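Local coordinates for protein leucine aminopeptidase 2 (Saccharomyces cerevisiae, PDB 2XQ0) that trims amino acids from di- and tripeptides as a zinc-dependent M1-family aminopeptidase and has low epoxide hydrolase activity, at residues D18-S23 with C315-F320; S162-F167 with P201-L206; F591-Y596 with K623-Q628. One frame throughout, in Å; residues are numbered along the deposited sequence.

Contact 1 of 3, residues D18-S23 with C315-F320; sequences DQSTLS and CSWNHF
Two groups grip OD1 of Asp18: the backbone N-H of Ser20 and a water molecule that reaches across to Trp317. The bond from Ser20 N to Asp18 OD1, 2.9 Å long, closes an Asx turn and approaches the oxygen from above the carboxylate plane. The water donates to Asp18 OD1 and to Ser20 OG, and accepts the backbone N-H of Trp317, whose N lies 2.9 Å from it. A second water bridges the other carboxylate oxygen to the indole, donating to Asp18 OD2 and accepting from Trp317 NE1 at 3.0 Å. Asp18 OD2 has a further hydrogen bond with Thr160 OG1, so both ends of the carboxylate are fixed. The polar link between the loops is thus water-mediated, with no direct hydrogen bond across.

Asp18 to Thr21 form a type I turn ahead of strand 28-40, while residues 315-320 lead from strand 312-314 into helix 321-339, which carries the zinc ligand Glu324 of the M1 peptidase domain. Asp18 CG, anti to the backbone N (chi1 -179°), lies 3.9 Å from Ser316 CB. Ser316 OG accepts from Asn318 N in an ST turn. Ser20 CB sits in the plane of the indole, at its edge, 4.0 Å from Trp317 CD1. Further along this loop, Phe320 touches the bound bestatin.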
ATOM      1  N   ASP A  18     -17.504   1.780  12.723  1.00 22.11           N
ATOM      2  CA  ASP A  18     -16.132   1.295  12.710  1.00 22.54           C
ATOM      3  C   ASP A  18     -15.722   0.699  14.066  1.00 28.85           C
ATOM      4  O   ASP A  18     -15.458   1.436  15.015  1.00 25.84           O
ATOM      5  CB  ASP A  18     -15.198   2.472  12.372  1.00 22.68           C
ATOM      6  CG  ASP A  18     -13.753   2.077  12.301  1.00 23.47           C
ATOM      7  OD1 ASP A  18     -13.429   0.900  12.588  1.00 24.23           O
ATOM      8  OD2 ASP A  18     -12.939   2.959  11.932  1.00 22.38           O
ATOM      9  N   GLN A  19     -15.609  -0.623  14.122  1.00 22.52           N
ATOM     10  CA  GLN A  19     -15.309  -1.351  15.362  1.00 22.67           C
ATOM     11  C   GLN A  19     -13.837  -1.286  15.795  1.00 26.79           C
ATOM     12  O   GLN A  19     -13.482  -1.817  16.853  1.00 25.70           O
ATOM     13  CB  GLN A  19     -15.676  -2.825  15.184  1.00 21.96           C
ATOM     14  CG  GLN A  19     -17.149  -3.065  14.866  1.00 35.37           C
ATOM     15  CD  GLN A  19     -18.023  -2.872  16.069  1.00 44.65           C
ATOM     16  OE1 GLN A  19     -17.657  -3.259  17.176  1.00 45.67           O
ATOM     17  NE2 GLN A  19     -19.193  -2.281  15.865  1.00 53.80           N
ATOM     18  N   SER A  20     -12.986  -0.667  14.973  1.00 21.93           N
ATOM     19  CA  SER A  20     -11.548  -0.615  15.253  1.00 23.74           C
ATOM     20  C   SER A  20     -11.130   0.656  15.979  1.00 25.66           C
ATOM     21  O   SER A  20      -9.937   0.870  16.191  1.00 25.81           O
ATOM     22  CB  SER A  20     -10.732  -0.715  13.954  1.00 19.58           C
ATOM     23  OG  SER A  20     -10.939  -1.965  13.320  1.00 25.09           O
ATOM     24  N   THR A  21     -12.086   1.512  16.337  1.00 24.78           N
ATOM     25  CA  THR A  21     -11.750   2.718  17.113  1.00 17.22           C
ATOM     26  C   THR A  21     -12.364   2.643  18.507  1.00 28.98           C
ATOM     27  O   THR A  21     -13.443   2.083  18.698  1.00 24.86           O
ATOM     28  CB  THR A  21     -12.200   4.020  16.424  1.00 25.62           C
ATOM     29  OG1 THR A  21     -11.855   5.145  17.237  1.00 23.48           O
ATOM     30  CG2 THR A  21     -13.685   4.036  16.215  1.00 19.07           C
ATOM     31  N   LEU A  22     -11.668   3.214  19.481  1.00 25.02           N
ATOM     32  CA  LEU A  22     -12.178   3.300  20.844  1.00 27.28           C
ATOM     33  C   LEU A  22     -12.809   4.675  21.063  1.00 24.97           C
ATOM     34  O   LEU A  22     -13.288   4.988  22.153  1.00 26.40           O
ATOM     35  CB  LEU A  22     -11.038   3.083  21.839  1.00 24.82           C
ATOM     36  CG  LEU A  22     -10.350   1.723  21.742  1.00 26.62           C
ATOM     37  CD1 LEU A  22      -9.220   1.597  22.759  1.00 30.13           C
ATOM     38  CD2 LEU A  22     -11.366   0.610  21.928  1.00 27.30           C
ATOM     39  N   SER A  23     -12.784   5.504  20.026  1.00 22.31           N
ATOM     40  CA  SER A  23     -13.254   6.883  20.141  1.00 27.46           C
ATOM     41  C   SER A  23     -14.779   6.954  20.043  1.00 28.92           C
ATOM     42  O   SER A  23     -15.418   6.019  19.565  1.00 32.40           O
ATOM     43  CB  SER A  23     -12.621   7.766  19.069  1.00 22.97           C
ATOM     44  OG  SER A  23     -13.212   7.524  17.805  1.00 24.58           O
ATOM     45  N   CYS A 315     -15.449   3.663   5.134  1.00 15.26           N
ATOM     46  CA  CYS A 315     -15.867   4.111   6.452  1.00 18.84           C
ATOM     47  C   CYS A 315     -15.226   3.312   7.575  1.00 23.62           C
ATOM     48  O   CYS A 315     -15.107   3.803   8.698  1.00 29.40           O
ATOM     49  CB  CYS A 315     -17.387   4.047   6.565  1.00 30.85           C
ATOM     50  SG  CYS A 315     -18.011   2.379   6.550  1.00 32.93           S
ATOM     51  N   SER A 316     -14.826   2.079   7.275  1.00 22.49           N
ATOM     52  CA  SER A 316     -14.183   1.219   8.259  1.00 20.58           C
ATOM     53  C   SER A 316     -13.314   0.219   7.537  1.00 20.93           C
ATOM     54  O   SER A 316     -13.349   0.128   6.312  1.00 22.08           O
ATOM     55  CB  SER A 316     -15.223   0.469   9.090  1.00 28.77           C
ATOM     56  OG  SER A 316     -15.672  -0.704   8.438  1.00 25.24           O
ATOM     57  N   TRP A 317     -12.560  -0.563   8.294  1.00 19.41           N
ATOM     58  CA  TRP A 317     -11.647  -1.523   7.685  1.00 18.37           C
ATOM     59  C   TRP A 317     -12.357  -2.810   7.236  1.00 24.28           C
ATOM     60  O   TRP A 317     -11.753  -3.661   6.602  1.00 24.85           O
ATOM     61  CB  TRP A 317     -10.442  -1.775   8.595  1.00 19.71           C
ATOM     62  CG  TRP A 317      -9.792  -0.446   8.953  1.00 21.94           C
ATOM     63  CD1 TRP A 317      -9.809   0.176  10.168  1.00 25.04           C
ATOM     64  CD2 TRP A 317      -9.116   0.452   8.054  1.00 25.08           C
ATOM     65  NE1 TRP A 317      -9.164   1.397  10.089  1.00 25.31           N
ATOM     66  CE2 TRP A 317      -8.734   1.588   8.801  1.00 20.59           C
ATOM     67  CE3 TRP A 317      -8.788   0.397   6.693  1.00 26.70           C
ATOM     68  CZ2 TRP A 317      -8.027   2.655   8.234  1.00 19.07           C
ATOM     69  CZ3 TRP A 317      -8.098   1.460   6.129  1.00 22.12           C
ATOM     70  CH2 TRP A 317      -7.719   2.567   6.894  1.00 18.57           C
ATOM     71  N   ASN A 318     -13.651  -2.916   7.531  1.00 19.00           N
ATOM     72  CA  ASN A 318     -14.486  -3.976   6.955  1.00 17.84           C
ATOM     73  C   ASN A 318     -14.745  -3.788   5.478  1.00 17.98           C
ATOM     74  O   ASN A 318     -15.081  -4.741   4.793  1.00 21.71           O
ATOM     75  CB  ASN A 318     -15.856  -4.027   7.633  1.00 21.42           C
ATOM     76  CG  ASN A 318     -15.825  -4.688   8.981  1.00 27.18           C
ATOM     77  OD1 ASN A 318     -14.806  -5.231   9.406  1.00 26.94           O
ATOM     78  ND2 ASN A 318     -16.971  -4.696   9.646  1.00 29.62           N
ATOM     79  N   HIS A 319     -14.632  -2.551   5.006  1.00 17.74           N
ATOM     80  CA  HIS A 319     -14.980  -2.201   3.620  1.00 23.78           C
ATOM     81  C   HIS A 319     -13.756  -1.659   2.870  1.00 19.16           C
ATOM     82  O   HIS A 319     -13.862  -0.801   1.984  1.00 21.23           O
ATOM     83  CB  HIS A 319     -16.129  -1.188   3.611  1.00 22.91           C
ATOM     84  CG  HIS A 319     -17.323  -1.661   4.370  1.00 23.11           C
ATOM     85  ND1 HIS A 319     -18.291  -2.462   3.802  1.00 21.25           N
ATOM     86  CD2 HIS A 319     -17.665  -1.515   5.669  1.00 21.90           C
ATOM     87  CE1 HIS A 319     -19.193  -2.766   4.718  1.00 22.47           C
ATOM     88  NE2 HIS A 319     -18.835  -2.206   5.861  1.00 22.92           N
ATOM     89  N   PHE A 320     -12.595  -2.170   3.266  1.00 18.03           N
ATOM     90  CA  PHE A 320     -11.302  -1.773   2.715  1.00 16.82           C
ATOM     91  C   PHE A 320     -11.245  -1.971   1.198  1.00 17.93           C
ATOM     92  O   PHE A 320     -10.503  -1.271   0.506  1.00 22.62           O
ATOM     93  CB  PHE A 320     -10.210  -2.593   3.405  1.00 22.30           C
ATOM     94  CG  PHE A 320      -8.806  -2.172   3.059  1.00 21.09           C
ATOM     95  CD1 PHE A 320      -8.434  -0.836   3.118  1.00 22.29           C
ATOM     96  CD2 PHE A 320      -7.841  -3.129   2.742  1.00 27.79           C
ATOM     97  CE1 PHE A 320      -7.125  -0.445   2.824  1.00 26.49           C
ATOM     98  CE2 PHE A 320      -6.537  -2.749   2.446  1.00 25.24           C
ATOM     99  CZ  PHE A 320      -6.185  -1.396   2.489  1.00 22.37           C
TER
HETATM  100  O   HOH W   1     -12.855  -1.446  11.042  1.00 24.62           O
HETATM  101  O   HOH W   2     -10.245   2.659  12.646  1.00 25.08           O

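Contact 2 of 3, residues S162-F167 with P201-L206; sequences SVKSTF and PIPAYL
Phe167 and Ile202 meet with their side chains at about a right angle, the ring's CD1 lying 3.7 Å from Ile202 CG1. Ile202 CG1 stands between its backbone N and carbonyl carbon (chi1 59°) and there touches both CD1 and CE1 of the phenylalanine. The same ring turns an edge to the backbone: Ile202 O lies in its plane, 3.8 Å from Phe167 CE1.

Lys164 and Pro203 are arranged differently, side by side and pointing the same way. Their closest carbons, Lys164 CD and Pro203 CD, are only 3.5 Å apart, tighter than usual van der Waals contact. The lysine chain bends at chi2 and chi3 as it passes the proline. Thr313 OG1, the carbonyl oxygens of Leu311 and Lys424, and a water 3.0 Å from Lys164 NZ gather round that nitrogen, more acceptors than its three protons can serve at once. An alanine here would probably leave those carbonyl oxygens without their charged donor and open a gap beside the Pro203 ring.

Between these two pairs runs a single antiparallel bridge. Ser165 N donates to Ile202 O and Ile202 N to Ser165 O, each bond 2.9 Å long, making Ser165 and Ile202 a hydrogen-bonded pair on strand 165-172. That strand belongs to the large sheet of the M1 N-terminal domain, where strand 28-40 is one neighbour and strand 193-199 the other; the bridge extends the second pairing beyond residue 199. CA-H...O contacts reinforce it, from Lys164 CA to Ile202 O at 3.2 Å and from Pro203 CA to Val163 O at 3.3 Å. Pro201 lays its CB against the backbone between Lys164 and Ser165, and residues 204-206 then turn into a short 3-10 segment.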
ATOM      1  N   SER A 162     -13.738   6.946   8.968  1.00 19.61           N
ATOM      2  CA  SER A 162     -15.012   7.663   8.971  1.00 22.00           C
ATOM      3  C   SER A 162     -14.869   9.138   9.317  1.00 25.53           C
ATOM      4  O   SER A 162     -15.740   9.936   8.984  1.00 26.08           O
ATOM      5  CB  SER A 162     -16.023   7.021   9.935  1.00 28.40           C
ATOM      6  OG  SER A 162     -16.581   5.844   9.385  1.00 28.96           O
ATOM      7  N   VAL A 163     -13.783   9.515   9.991  1.00 21.56           N
ATOM      8  CA  VAL A 163     -13.605  10.917  10.365  1.00 23.16           C
ATOM      9  C   VAL A 163     -12.592  11.596   9.457  1.00 25.84           C
ATOM     10  O   VAL A 163     -11.460  11.144   9.374  1.00 21.46           O
ATOM     11  CB  VAL A 163     -13.167  11.041  11.838  1.00 21.49           C
ATOM     12  CG1 VAL A 163     -12.845  12.496  12.210  1.00 22.60           C
ATOM     13  CG2 VAL A 163     -14.263  10.488  12.746  1.00 16.88           C
ATOM     14  N   LYS A 164     -13.003  12.662   8.764  1.00 23.12           N
ATOM     15  CA  LYS A 164     -12.098  13.408   7.895  1.00 28.89           C
ATOM     16  C   LYS A 164     -12.158  14.881   8.267  1.00 24.86           C
ATOM     17  O   LYS A 164     -13.223  15.406   8.587  1.00 32.02           O
ATOM     18  CB  LYS A 164     -12.480  13.219   6.422  1.00 25.17           C
ATOM     19  CG  LYS A 164     -12.725  11.759   6.055  1.00 27.77           C
ATOM     20  CD  LYS A 164     -12.228  11.442   4.654  1.00 29.98           C
ATOM     21  CE  LYS A 164     -13.260  11.797   3.610  1.00 18.18           C
ATOM     22  NZ  LYS A 164     -12.856  11.307   2.263  1.00 20.17           N
ATOM     23  N   SER A 165     -11.008  15.535   8.220  1.00 26.36           N
ATOM     24  CA  SER A 165     -10.838  16.884   8.745  1.00 29.17           C
ATOM     25  C   SER A 165      -9.786  17.600   7.927  1.00 29.17           C
ATOM     26  O   SER A 165      -8.829  16.976   7.494  1.00 22.95           O
ATOM     27  CB  SER A 165     -10.328  16.786  10.184  1.00 30.13           C
ATOM     28  OG  SER A 165      -9.975  18.047  10.695  1.00 28.04           O
ATOM     29  N   THR A 166      -9.959  18.905   7.712  1.00 21.53           N
ATOM     30  CA  THR A 166      -8.865  19.718   7.227  1.00 23.88           C
ATOM     31  C   THR A 166      -7.761  19.761   8.292  1.00 21.10           C
ATOM     32  O   THR A 166      -8.034  19.579   9.494  1.00 24.90           O
ATOM     33  CB  THR A 166      -9.351  21.139   6.900  1.00 26.20           C
ATOM     34  OG1 THR A 166      -9.987  21.701   8.056  1.00 25.95           O
ATOM     35  CG2 THR A 166     -10.369  21.090   5.762  1.00 32.67           C
ATOM     36  N   PHE A 167      -6.523  19.988   7.854  1.00 24.14           N
ATOM     37  CA  PHE A 167      -5.381  20.115   8.761  1.00 26.91           C
ATOM     38  C   PHE A 167      -4.561  21.370   8.496  1.00 26.82           C
ATOM     39  O   PHE A 167      -4.425  21.817   7.363  1.00 24.09           O
ATOM     40  CB  PHE A 167      -4.416  18.933   8.625  1.00 27.05           C
ATOM     41  CG  PHE A 167      -4.871  17.685   9.297  1.00 23.37           C
ATOM     42  CD1 PHE A 167      -5.829  16.879   8.706  1.00 20.52           C
ATOM     43  CD2 PHE A 167      -4.298  17.276  10.492  1.00 26.86           C
ATOM     44  CE1 PHE A 167      -6.236  15.718   9.316  1.00 19.73           C
ATOM     45  CE2 PHE A 167      -4.711  16.103  11.120  1.00 26.47           C
ATOM     46  CZ  PHE A 167      -5.678  15.326  10.534  1.00 27.02           C
ATOM     47  N   PRO A 201     -10.554  17.782   3.304  1.00 30.47           N
ATOM     48  CA  PRO A 201     -10.616  17.001   4.550  1.00 27.09           C
ATOM     49  C   PRO A 201     -10.040  15.600   4.359  1.00 24.58           C
ATOM     50  O   PRO A 201     -10.301  14.974   3.329  1.00 25.36           O
ATOM     51  CB  PRO A 201     -12.122  16.908   4.856  1.00 25.46           C
ATOM     52  CG  PRO A 201     -12.770  17.970   4.052  1.00 32.34           C
ATOM     53  CD  PRO A 201     -11.880  18.263   2.873  1.00 27.94           C
ATOM     54  N   ILE A 202      -9.262  15.121   5.328  1.00 24.32           N
ATOM     55  CA  ILE A 202      -8.660  13.786   5.236  1.00 16.95           C
ATOM     56  C   ILE A 202      -8.785  12.983   6.545  1.00 21.05           C
ATOM     57  O   ILE A 202      -8.919  13.571   7.620  1.00 20.86           O
ATOM     58  CB  ILE A 202      -7.176  13.851   4.765  1.00 18.91           C
ATOM     59  CG1 ILE A 202      -6.289  14.700   5.709  1.00 17.00           C
ATOM     60  CG2 ILE A 202      -7.086  14.381   3.315  1.00 25.78           C
ATOM     61  CD1 ILE A 202      -4.774  14.426   5.532  1.00 20.49           C
ATOM     62  N   PRO A 203      -8.796  11.637   6.449  1.00 18.91           N
ATOM     63  CA  PRO A 203      -8.729  10.765   7.632  1.00 16.86           C
ATOM     64  C   PRO A 203      -7.311  10.799   8.235  1.00 23.14           C
ATOM     65  O   PRO A 203      -6.339  11.085   7.527  1.00 20.92           O
ATOM     66  CB  PRO A 203      -9.039   9.374   7.062  1.00 22.08           C
ATOM     67  CG  PRO A 203      -8.614   9.439   5.643  1.00 27.06           C
ATOM     68  CD  PRO A 203      -8.834  10.865   5.191  1.00 23.55           C
ATOM     69  N   ALA A 204      -7.197  10.511   9.525  1.00 20.43           N
ATOM     70  CA  ALA A 204      -5.898  10.532  10.202  1.00 25.80           C
ATOM     71  C   ALA A 204      -4.881   9.576   9.569  1.00 16.44           C
ATOM     72  O   ALA A 204      -3.677   9.828   9.629  1.00 19.61           O
ATOM     73  CB  ALA A 204      -6.060  10.212  11.700  1.00 22.69           C
ATOM     74  N   TYR A 205      -5.351   8.474   8.990  1.00 18.07           N
ATOM     75  CA  TYR A 205      -4.415   7.438   8.545  1.00 12.84           C
ATOM     76  C   TYR A 205      -3.619   7.935   7.322  1.00 17.92           C
ATOM     77  O   TYR A 205      -2.604   7.364   6.983  1.00 20.38           O
ATOM     78  CB  TYR A 205      -5.113   6.108   8.261  1.00 21.71           C
ATOM     79  CG  TYR A 205      -5.840   6.041   6.938  1.00 23.62           C
ATOM     80  CD1 TYR A 205      -5.148   5.810   5.751  1.00 22.63           C
ATOM     81  CD2 TYR A 205      -7.208   6.195   6.876  1.00 23.60           C
ATOM     82  CE1 TYR A 205      -5.807   5.736   4.551  1.00 19.62           C
ATOM     83  CE2 TYR A 205      -7.881   6.135   5.672  1.00 24.43           C
ATOM     84  CZ  TYR A 205      -7.176   5.903   4.516  1.00 28.01           C
ATOM     85  OH  TYR A 205      -7.838   5.843   3.318  1.00 26.50           O
ATOM     86  N   LEU A 206      -4.092   9.014   6.691  1.00 13.27           N
ATOM     87  CA  LEU A 206      -3.428   9.598   5.519  1.00 13.48           C
ATOM     88  C   LEU A 206      -2.363  10.636   5.885  1.00 19.66           C
ATOM     89  O   LEU A 206      -1.617  11.107   5.023  1.00 18.36           O
ATOM     90  CB  LEU A 206      -4.449  10.237   4.582  1.00 16.39           C
ATOM     91  CG  LEU A 206      -5.305   9.223   3.819  1.00 26.34           C
ATOM     92  CD1 LEU A 206      -6.324   9.940   2.954  1.00 28.15           C
ATOM     93  CD2 LEU A 206      -4.412   8.358   2.966  1.00 23.73           C
TER
HETATM   94  O   HOH W   3      -9.467  10.341  11.238  1.00 20.88           O
HETATM   95  O   HOH W   4     -11.429  13.692   1.226  1.00 27.70           O

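Contact 3 of 3, residues F591-Y596 with K623-Q628; sequences FVRPGY and KALVKQ
The guanidinium of Arg593 carries Leu625 on one face, with Leu625 CB 3.7 Å above the plane and over its centre. Beyond that point the leucine follows the flat group outward: Leu625 CD1 comes within 3.6 Å of Arg593 NH1, while CD2 lies farther off, near both terminal nitrogens. The arginine chain is extended at chi2 but bent at chi3, which places NE near Leu625 CB. Asp629 OD2 lies near NE as a long, weak ion pair. The contact between the arginine and the leucine is therefore a charged plane resting on an aliphatic branch, without a hydrogen bond between them.

The Tyr596 ring receives Val626 over one face in a CH-pi contact, CG1 of the valine standing 4.0 Å from the ring centroid and 29° off the normal. The nearest ring atoms are on one side of the ring, Tyr596 CG and CD2. Val592 CG1, from the preceding turn of the same helix, lies in the ring plane at an edge. Tyr596 OH is hydrogen-bonded to Tyr618 OH, which anchors the far end of the ring.

The two methyls of Val626 serve different partners. CG1, anti to the backbone N (chi1 -177°), goes to the tyrosine, whereas CG2 packs on Val592 CG1 at 3.7 Å. Phe611 of helix 604-614 also touches Val626, and Tyr596 rests on Thr610 and Phe614 of that helix.

Helices 589-600 and 620-629 run nearly parallel here, their segments 12° apart with axes 9.6 Å from each other, although the first is kinked at Pro594. Parallel neighbours joined through an intervening helix are characteristic of the all-helical, armadillo-like C-terminal domain of leukotriene A4 hydrolases.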
ATOM      1  N   PHE A 591      10.180  -8.013  -0.749  1.00 39.54           N
ATOM      2  CA  PHE A 591      11.428  -8.709  -1.096  1.00 43.13           C
ATOM      3  C   PHE A 591      12.097  -9.342   0.116  1.00 50.34           C
ATOM      4  O   PHE A 591      12.566 -10.484   0.055  1.00 47.79           O
ATOM      5  CB  PHE A 591      12.429  -7.773  -1.781  1.00 43.76           C
ATOM      6  CG  PHE A 591      11.872  -7.058  -2.980  1.00 41.92           C
ATOM      7  CD1 PHE A 591      11.257  -7.763  -3.998  1.00 37.13           C
ATOM      8  CD2 PHE A 591      11.975  -5.675  -3.086  1.00 41.55           C
ATOM      9  CE1 PHE A 591      10.743  -7.102  -5.096  1.00 36.97           C
ATOM     10  CE2 PHE A 591      11.462  -5.011  -4.187  1.00 38.40           C
ATOM     11  CZ  PHE A 591      10.848  -5.722  -5.186  1.00 37.23           C
ATOM     12  N   VAL A 592      12.130  -8.585   1.210  1.00 57.36           N
ATOM     13  CA  VAL A 592      12.770  -8.998   2.455  1.00 53.48           C
ATOM     14  C   VAL A 592      12.174 -10.268   3.073  1.00 56.61           C
ATOM     15  O   VAL A 592      12.908 -11.218   3.361  1.00 59.67           O
ATOM     16  CB  VAL A 592      12.753  -7.846   3.482  1.00 45.86           C
ATOM     17  CG1 VAL A 592      13.198  -8.323   4.863  1.00 48.22           C
ATOM     18  CG2 VAL A 592      13.628  -6.696   2.997  1.00 58.30           C
ATOM     19  N   ARG A 593      10.855 -10.288   3.277  1.00 53.65           N
ATOM     20  CA  ARG A 593      10.194 -11.447   3.884  1.00 58.20           C
ATOM     21  C   ARG A 593      10.415 -12.725   3.075  1.00 61.01           C
ATOM     22  O   ARG A 593      10.890 -13.734   3.604  1.00 60.14           O
ATOM     23  CB  ARG A 593       8.693 -11.208   4.047  1.00 61.48           C
ATOM     24  CG  ARG A 593       8.320 -10.215   5.113  1.00 70.09           C
ATOM     25  CD  ARG A 593       6.815 -10.185   5.304  1.00 72.33           C
ATOM     26  NE  ARG A 593       6.333 -11.392   5.967  1.00 73.74           N
ATOM     27  CZ  ARG A 593       5.102 -11.537   6.449  1.00 74.60           C
ATOM     28  NH1 ARG A 593       4.224 -10.544   6.339  1.00 72.54           N
ATOM     29  NH2 ARG A 593       4.753 -12.672   7.049  1.00 69.95           N
ATOM     30  N   PRO A 594      10.051 -12.694   1.786  1.00 48.87           N
ATOM     31  CA  PRO A 594      10.250 -13.887   0.965  1.00 48.32           C
ATOM     32  C   PRO A 594      11.730 -14.223   0.839  1.00 58.56           C
ATOM     33  O   PRO A 594      12.085 -15.397   0.771  1.00 69.10           O
ATOM     34  CB  PRO A 594       9.705 -13.468  -0.410  1.00 58.49           C
ATOM     35  CG  PRO A 594       8.820 -12.292  -0.144  1.00 57.43           C
ATOM     36  CD  PRO A 594       9.424 -11.591   1.034  1.00 48.47           C
ATOM     37  N   GLY A 595      12.580 -13.201   0.788  1.00 53.17           N
ATOM     38  CA  GLY A 595      14.010 -13.405   0.628  1.00 53.10           C
ATOM     39  C   GLY A 595      14.592 -14.218   1.771  1.00 61.56           C
ATOM     40  O   GLY A 595      15.381 -15.151   1.565  1.00 59.41           O
ATOM     41  N   TYR A 596      14.192 -13.858   2.985  1.00 56.94           N
ATOM     42  CA  TYR A 596      14.604 -14.587   4.169  1.00 57.02           C
ATOM     43  C   TYR A 596      14.024 -15.999   4.209  1.00 62.38           C
ATOM     44  O   TYR A 596      14.677 -16.925   4.691  1.00 66.98           O
ATOM     45  CB  TYR A 596      14.278 -13.791   5.444  1.00 56.70           C
ATOM     46  CG  TYR A 596      15.369 -12.815   5.802  1.00 58.03           C
ATOM     47  CD1 TYR A 596      16.546 -13.248   6.399  1.00 63.52           C
ATOM     48  CD2 TYR A 596      15.235 -11.459   5.528  1.00 54.33           C
ATOM     49  CE1 TYR A 596      17.557 -12.359   6.721  1.00 66.40           C
ATOM     50  CE2 TYR A 596      16.237 -10.567   5.851  1.00 54.26           C
ATOM     51  CZ  TYR A 596      17.396 -11.015   6.442  1.00 64.01           C
ATOM     52  OH  TYR A 596      18.392 -10.110   6.757  1.00 68.13           O
ATOM     53  N   LYS A 623      10.945  -5.979  10.548  1.00 62.70           N
ATOM     54  CA  LYS A 623      11.747  -6.741  11.508  1.00 62.48           C
ATOM     55  C   LYS A 623      10.871  -7.735  12.273  1.00 67.48           C
ATOM     56  O   LYS A 623      11.271  -8.884  12.507  1.00 67.47           O
ATOM     57  CB  LYS A 623      12.496  -5.823  12.488  1.00 58.20           C
ATOM     58  CG  LYS A 623      13.473  -6.562  13.407  1.00 60.99           C
ATOM     59  CD  LYS A 623      14.156  -5.614  14.400  1.00 68.85           C
ATOM     60  CE  LYS A 623      14.925  -6.390  15.475  1.00 73.17           C
ATOM     61  NZ  LYS A 623      15.311  -5.539  16.654  1.00 79.51           N
ATOM     62  N   ALA A 624       9.674  -7.287  12.650  1.00 68.22           N
ATOM     63  CA  ALA A 624       8.733  -8.111  13.402  1.00 68.41           C
ATOM     64  C   ALA A 624       8.383  -9.373  12.628  1.00 70.61           C
ATOM     65  O   ALA A 624       8.465 -10.493  13.139  1.00 71.55           O
ATOM     66  CB  ALA A 624       7.472  -7.320  13.709  1.00 66.46           C
ATOM     67  N   LEU A 625       7.993  -9.189  11.378  1.00 69.53           N
ATOM     68  CA  LEU A 625       7.507 -10.304  10.593  1.00 62.57           C
ATOM     69  C   LEU A 625       8.621 -11.247  10.163  1.00 64.74           C
ATOM     70  O   LEU A 625       8.415 -12.455  10.080  1.00 69.64           O
ATOM     71  CB  LEU A 625       6.690  -9.789   9.421  1.00 60.94           C
ATOM     72  CG  LEU A 625       5.407  -9.206  10.012  1.00 67.88           C
ATOM     73  CD1 LEU A 625       4.686  -8.263   9.061  1.00 65.03           C
ATOM     74  CD2 LEU A 625       4.506 -10.352  10.467  1.00 71.91           C
ATOM     75  N   VAL A 626       9.809 -10.706   9.917  1.00 63.28           N
ATOM     76  CA  VAL A 626      10.940 -11.545   9.531  1.00 68.28           C
ATOM     77  C   VAL A 626      11.436 -12.348  10.727  1.00 73.83           C
ATOM     78  O   VAL A 626      11.852 -13.504  10.585  1.00 72.68           O
ATOM     79  CB  VAL A 626      12.097 -10.724   8.920  1.00 72.45           C
ATOM     80  CG1 VAL A 626      13.230 -11.653   8.474  1.00 81.87           C
ATOM     81  CG2 VAL A 626      11.600  -9.904   7.740  1.00 58.66           C
ATOM     82  N   LYS A 627      11.382 -11.727  11.903  1.00 78.05           N
ATOM     83  CA  LYS A 627      11.721 -12.393  13.157  1.00 90.29           C
ATOM     84  C   LYS A 627      10.979 -13.725  13.297  1.00 99.30           C
ATOM     85  O   LYS A 627      11.592 -14.754  13.572  1.00105.59           O
ATOM     86  CB  LYS A 627      11.421 -11.477  14.353  1.00 85.05           C
ATOM     87  CG  LYS A 627      11.290 -12.213  15.683  1.00 95.83           C
ATOM     88  CD  LYS A 627      10.900 -11.282  16.835  1.00 91.76           C
ATOM     89  CE  LYS A 627      12.108 -10.562  17.421  1.00 89.16           C
ATOM     90  NZ  LYS A 627      11.784  -9.866  18.706  1.00 88.28           N
ATOM     91  N   GLN A 628       9.665 -13.709  13.085  1.00 97.27           N
ATOM     92  CA  GLN A 628       8.853 -14.908  13.276  1.00 94.91           C
ATOM     93  C   GLN A 628       8.869 -15.829  12.061  1.00 90.44           C
ATOM     94  O   GLN A 628       8.634 -17.026  12.187  1.00 89.70           O
ATOM     95  CB  GLN A 628       7.418 -14.538  13.635  1.00 94.40           C
ATOM     96  CG  GLN A 628       6.586 -14.091  12.457  1.00 92.13           C
ATOM     97  CD  GLN A 628       5.387 -13.292  12.897  1.00 92.16           C
ATOM     98  OE1 GLN A 628       5.336 -12.807  14.029  1.00 77.86           O
ATOM     99  NE2 GLN A 628       4.414 -13.144  12.007  1.00 97.49           N
TER

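How the contacts relate
Contacts 1 and 2 adjoin, and contact 2 is nested in the chain loop that contact 1 closes. Ser162 OG probably hydrogen-bonds Cys315 O, and the Tyr205 and Trp317 rings meet edge-to-face, joining the N-terminal sheet region to loop 315-320 of the catalytic domain. Contact 3 stands apart in the helical C-terminal domain, its nearest atoms about 14 Å from contact 1 and about 17 Å from contact 2. Chemistry follows place: the buried loops of contact 1 make their polar links through water, the partly buried contact 2 relies on backbone bonding at a sheet, and the helices of contact 3 meet through side chains alone, its valines and tyrosine buried and its arginine and leucine partly exposed.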